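Local atomic coordinates of capsid protein (Macrobrachium rosenbergii nodavirus, PDB entry 5YKU), a protein that forms the capsid of a prawn-infecting nodavirus, the protrusion domain here probably building the dimeric spikes on the particle surface. Residues Leu56-Ile61 against Ser73-Ser78. Residues are numbered along the deposited sequence; the frame is centred on the assembly and turned at random.
Sequences LQKCTI and SYFDTS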
ATOM      1  N   LEU A  56     -14.422  12.961  -4.622  1.00  9.47           N
ATOM      2  CA  LEU A  56     -13.321  13.467  -3.864  1.00  9.22           C
ATOM      3  C   LEU A  56     -12.878  12.543  -2.744  1.00  9.20           C
ATOM      4  O   LEU A  56     -12.958  12.817  -1.542  1.00 10.37           O
ATOM      5  CB  LEU A  56     -13.526  14.870  -3.284  1.00 10.69           C
ATOM      6  CG  LEU A  56     -13.679  15.997  -4.316  1.00 10.13           C
ATOM      7  CD1 LEU A  56     -15.026  16.050  -5.004  1.00 12.20           C
ATOM      8  CD2 LEU A  56     -13.437  17.385  -3.580  1.00 10.86           C
ATOM      9  N   GLN A  57     -12.482  11.317  -3.079  1.00  8.50           N
ATOM     10  CA  GLN A  57     -12.126  10.277  -2.140  1.00  8.29           C
ATOM     11  C   GLN A  57     -10.628  10.324  -1.912  1.00  8.36           C
ATOM     12  O   GLN A  57      -9.812   9.841  -2.728  1.00  9.80           O
ATOM     13  CB  GLN A  57     -12.684   8.917  -2.629  1.00  9.15           C
ATOM     14  CG  GLN A  57     -14.183   8.940  -2.663  1.00  9.47           C
ATOM     15  CD  GLN A  57     -14.874   7.678  -3.068  1.00 10.44           C
ATOM     16  OE1 GLN A  57     -14.271   6.819  -3.775  1.00 10.22           O
ATOM     17  NE2 GLN A  57     -16.082   7.529  -2.683  1.00 10.38           N
ATOM     18  N   LYS A  58     -10.183  10.945  -0.835  1.00  8.41           N
ATOM     19  CA  LYS A  58      -8.790  11.110  -0.493  1.00  8.41           C
ATOM     20  C   LYS A  58      -8.338  10.053   0.503  1.00  8.88           C
ATOM     21  O   LYS A  58      -9.027   9.814   1.523  1.00  8.93           O
ATOM     22  CB  LYS A  58      -8.572  12.478   0.188  1.00  8.62           C
ATOM     23  CG  LYS A  58      -7.094  12.803   0.426  1.00 10.61           C
ATOM     24  CD  LYS A  58      -6.914  14.160   1.174  1.00 12.33           C
ATOM     25  CE  LYS A  58      -5.493  14.461   1.398  1.00 15.49           C
ATOM     26  NZ  LYS A  58      -5.496  15.814   2.106  1.00 24.10           N
ATOM     27  N   CYS A  59      -7.204   9.415   0.224  1.00  8.02           N
ATOM     28  CA  CYS A  59      -6.638   8.461   1.174  1.00  8.63           C
ATOM     29  C   CYS A  59      -5.143   8.665   1.256  1.00  8.85           C
ATOM     30  O   CYS A  59      -4.499   8.825   0.211  1.00  9.95           O
ATOM     31  CB  CYS A  59      -6.957   7.029   0.643  1.00  8.43           C
ATOM     32  SG  CYS A  59      -6.180   5.724   1.660  1.00 10.53           S
ATOM     33  N   THR A  60      -4.646   8.680   2.455  1.00  9.12           N
ATOM     34  CA  THR A  60      -3.211   8.807   2.726  1.00  9.32           C
ATOM     35  C   THR A  60      -2.747   7.678   3.578  1.00  9.90           C
ATOM     36  O   THR A  60      -3.457   7.352   4.606  1.00 11.14           O
ATOM     37  CB  THR A  60      -2.893  10.146   3.416  1.00 11.09           C
ATOM     38  OG1 THR A  60      -3.509  11.217   2.716  1.00 11.98           O
ATOM     39  CG2 THR A  60      -1.452  10.401   3.484  1.00 12.80           C
ATOM     40  N   ILE A  61      -1.652   7.048   3.270  1.00  9.44           N
ATOM     41  CA  ILE A  61      -1.189   5.829   3.952  1.00  9.55           C
ATOM     42  C   ILE A  61       0.214   5.981   4.381  1.00  9.61           C
ATOM     43  O   ILE A  61       1.071   6.441   3.622  1.00  9.36           O
ATOM     44  CB  ILE A  61      -1.339   4.599   3.050  1.00 11.20           C
ATOM     45  CG1 ILE A  61      -2.821   4.645   2.553  1.00 12.40           C
ATOM     46  CG2 ILE A  61      -0.898   3.332   3.787  1.00 11.70           C
ATOM     47  CD1 ILE A  61      -3.186   3.434   1.872  1.00 13.47           C
ATOM     48  N   SER A  73      -0.341   8.490  -1.448  1.00  8.04           N
ATOM     49  CA  SER A  73      -1.493   9.334  -1.606  1.00  8.41           C
ATOM     50  C   SER A  73      -2.361   8.877  -2.714  1.00  7.99           C
ATOM     51  O   SER A  73      -1.878   8.672  -3.872  1.00  8.69           O
ATOM     52  CB  SER A  73      -1.091  10.753  -1.897  1.00 10.05           C
ATOM     53  OG  SER A  73      -0.525  11.389  -0.764  1.00 12.18           O
ATOM     54  N   TYR A  74      -3.694   8.793  -2.508  1.00  7.78           N
ATOM     55  CA  TYR A  74      -4.698   8.561  -3.516  1.00  8.58           C
ATOM     56  C   TYR A  74      -5.672   9.703  -3.551  1.00  8.58           C
ATOM     57  O   TYR A  74      -6.127  10.176  -2.501  1.00  8.74           O
ATOM     58  CB  TYR A  74      -5.476   7.304  -3.258  1.00  8.66           C
ATOM     59  CG  TYR A  74      -4.650   6.035  -3.193  1.00  7.67           C
ATOM     60  CD1 TYR A  74      -4.397   5.262  -4.338  1.00  7.67           C
ATOM     61  CD2 TYR A  74      -4.195   5.586  -1.982  1.00  8.58           C
ATOM     62  CE1 TYR A  74      -3.652   4.103  -4.256  1.00  7.53           C
ATOM     63  CE2 TYR A  74      -3.476   4.398  -1.891  1.00  7.81           C
ATOM     64  CZ  TYR A  74      -3.213   3.663  -3.018  1.00  7.90           C
ATOM     65  OH  TYR A  74      -2.469   2.497  -2.935  1.00  7.94           O
ATOM     66  N   PHE A  75      -6.116  10.090  -4.735  1.00  7.94           N
ATOM     67  CA  PHE A  75      -7.252  11.039  -4.914  1.00  7.97           C
ATOM     68  C   PHE A  75      -7.789  10.824  -6.253  1.00  7.83           C
ATOM     69  O   PHE A  75      -7.026  10.717  -7.224  1.00  9.45           O
ATOM     70  CB  PHE A  75      -6.800  12.489  -4.734  1.00  9.20           C
ATOM     71  CG  PHE A  75      -7.936  13.443  -4.528  1.00  9.42           C
ATOM     72  CD1 PHE A  75      -8.687  13.346  -3.371  1.00 11.44           C
ATOM     73  CD2 PHE A  75      -8.306  14.356  -5.421  1.00 10.18           C
ATOM     74  CE1 PHE A  75      -9.697  14.250  -3.069  1.00 11.83           C
ATOM     75  CE2 PHE A  75      -9.381  15.245  -5.165  1.00 10.36           C
ATOM     76  CZ  PHE A  75     -10.017  15.238  -3.980  1.00 11.89           C
ATOM     77  N   ASP A  76      -9.111  10.759  -6.419  1.00  8.77           N
ATOM     78  CA  ASP A  76      -9.723  10.338  -7.678  1.00  8.74           C
ATOM     79  C   ASP A  76     -10.399  11.396  -8.470  1.00  9.41           C
ATOM     80  O   ASP A  76     -10.938  11.054  -9.506  1.00 10.55           O
ATOM     81  CB  ASP A  76     -10.641   9.151  -7.382  1.00  8.72           C
ATOM     82  CG  ASP A  76     -11.855   9.485  -6.533  1.00  8.99           C
ATOM     83  OD1 ASP A  76     -11.924  10.634  -6.002  1.00  9.04           O
ATOM     84  OD2 ASP A  76     -12.765   8.570  -6.463  1.00  9.73           O
ATOM     85  N   THR A  77     -10.448  12.629  -8.041  1.00 10.07           N
ATOM     86  CA  THR A  77     -11.343  13.616  -8.669  1.00 10.47           C
ATOM     87  C   THR A  77     -10.585  14.822  -9.084  1.00 11.49           C
ATOM     88  O   THR A  77     -10.053  15.588  -8.246  1.00 13.57           O
ATOM     89  CB  THR A  77     -12.483  14.017  -7.708  1.00 10.24           C
ATOM     90  OG1 THR A  77     -13.192  12.831  -7.274  1.00 10.69           O
ATOM     91  CG2 THR A  77     -13.424  14.959  -8.348  1.00 11.89           C
ATOM     92  N   SER A  78     -10.478  15.075 -10.369  1.00 11.02           N
ATOM     93  CA  SER A  78      -9.792  16.217 -10.989  1.00 12.39           C
ATOM     94  C   SER A  78      -8.291  16.198 -10.790  1.00 11.44           C
ATOM     95  O   SER A  78      -7.562  15.827 -11.696  1.00 11.00           O
ATOM     96  CB  SER A  78     -10.379  17.544 -10.586  1.00 16.67           C
ATOM     97  OG  SER A  78      -9.698  18.438 -11.512  1.00 20.22           O
TER
HETATM   98  O   HOH W   1      -2.713  12.334   0.428  1.00 13.76           O
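Q57 and D76 meet where the strand pairing gives way to side-chain bonds. The backbone N of Q57 donates to D76 OD1 at 3.1 Å, nearly straight at 169° but from above the carboxylate plane. The hydroxyl OG1 of T77 donates to the same oxygen at 2.8 Å from the opposite face, and itself accepts the backbone N of L56 at 2.9 Å. Two donors thus grip D76 OD1, and chi1 of 67° puts CG between the backbone N and the carbonyl carbon. Its other oxygen, OD2, forms a salt bridge with R50 and accepts from S53; R50 also donates to Q57 OE1, so the amide and the carboxylate, their planes nearly parallel, are both bonded to R50.

On the face carrying K58 and F75, opposite Q57 and D76, the F75 ring lies side by side with L56, with CZ 3.6 Å from L56 CB, while K58 CA sits at the ring edge in its plane. F75 CG is anti to the backbone N.

Further along, C59 and Y74 form a hydrogen-bonded antiparallel pair, closed by Y74 N to C59 O at 2.8 Å and C59 N to Y74 O. I61 CD1 reaches the edge of the Y74 ring, at CE2, 3.9 Å away; Y113 stacks on this ring. At the non-hydrogen-bonded pair T60 and S73, one water joins the two hydroxyls.

The axes of 57-61 and 73-75 approach to 4.8 Å and run antiparallel, at 175°; as consecutive strands, 57-63 and 69-75 form a beta hairpin within the antiparallel beta architecture of the protrusion domain.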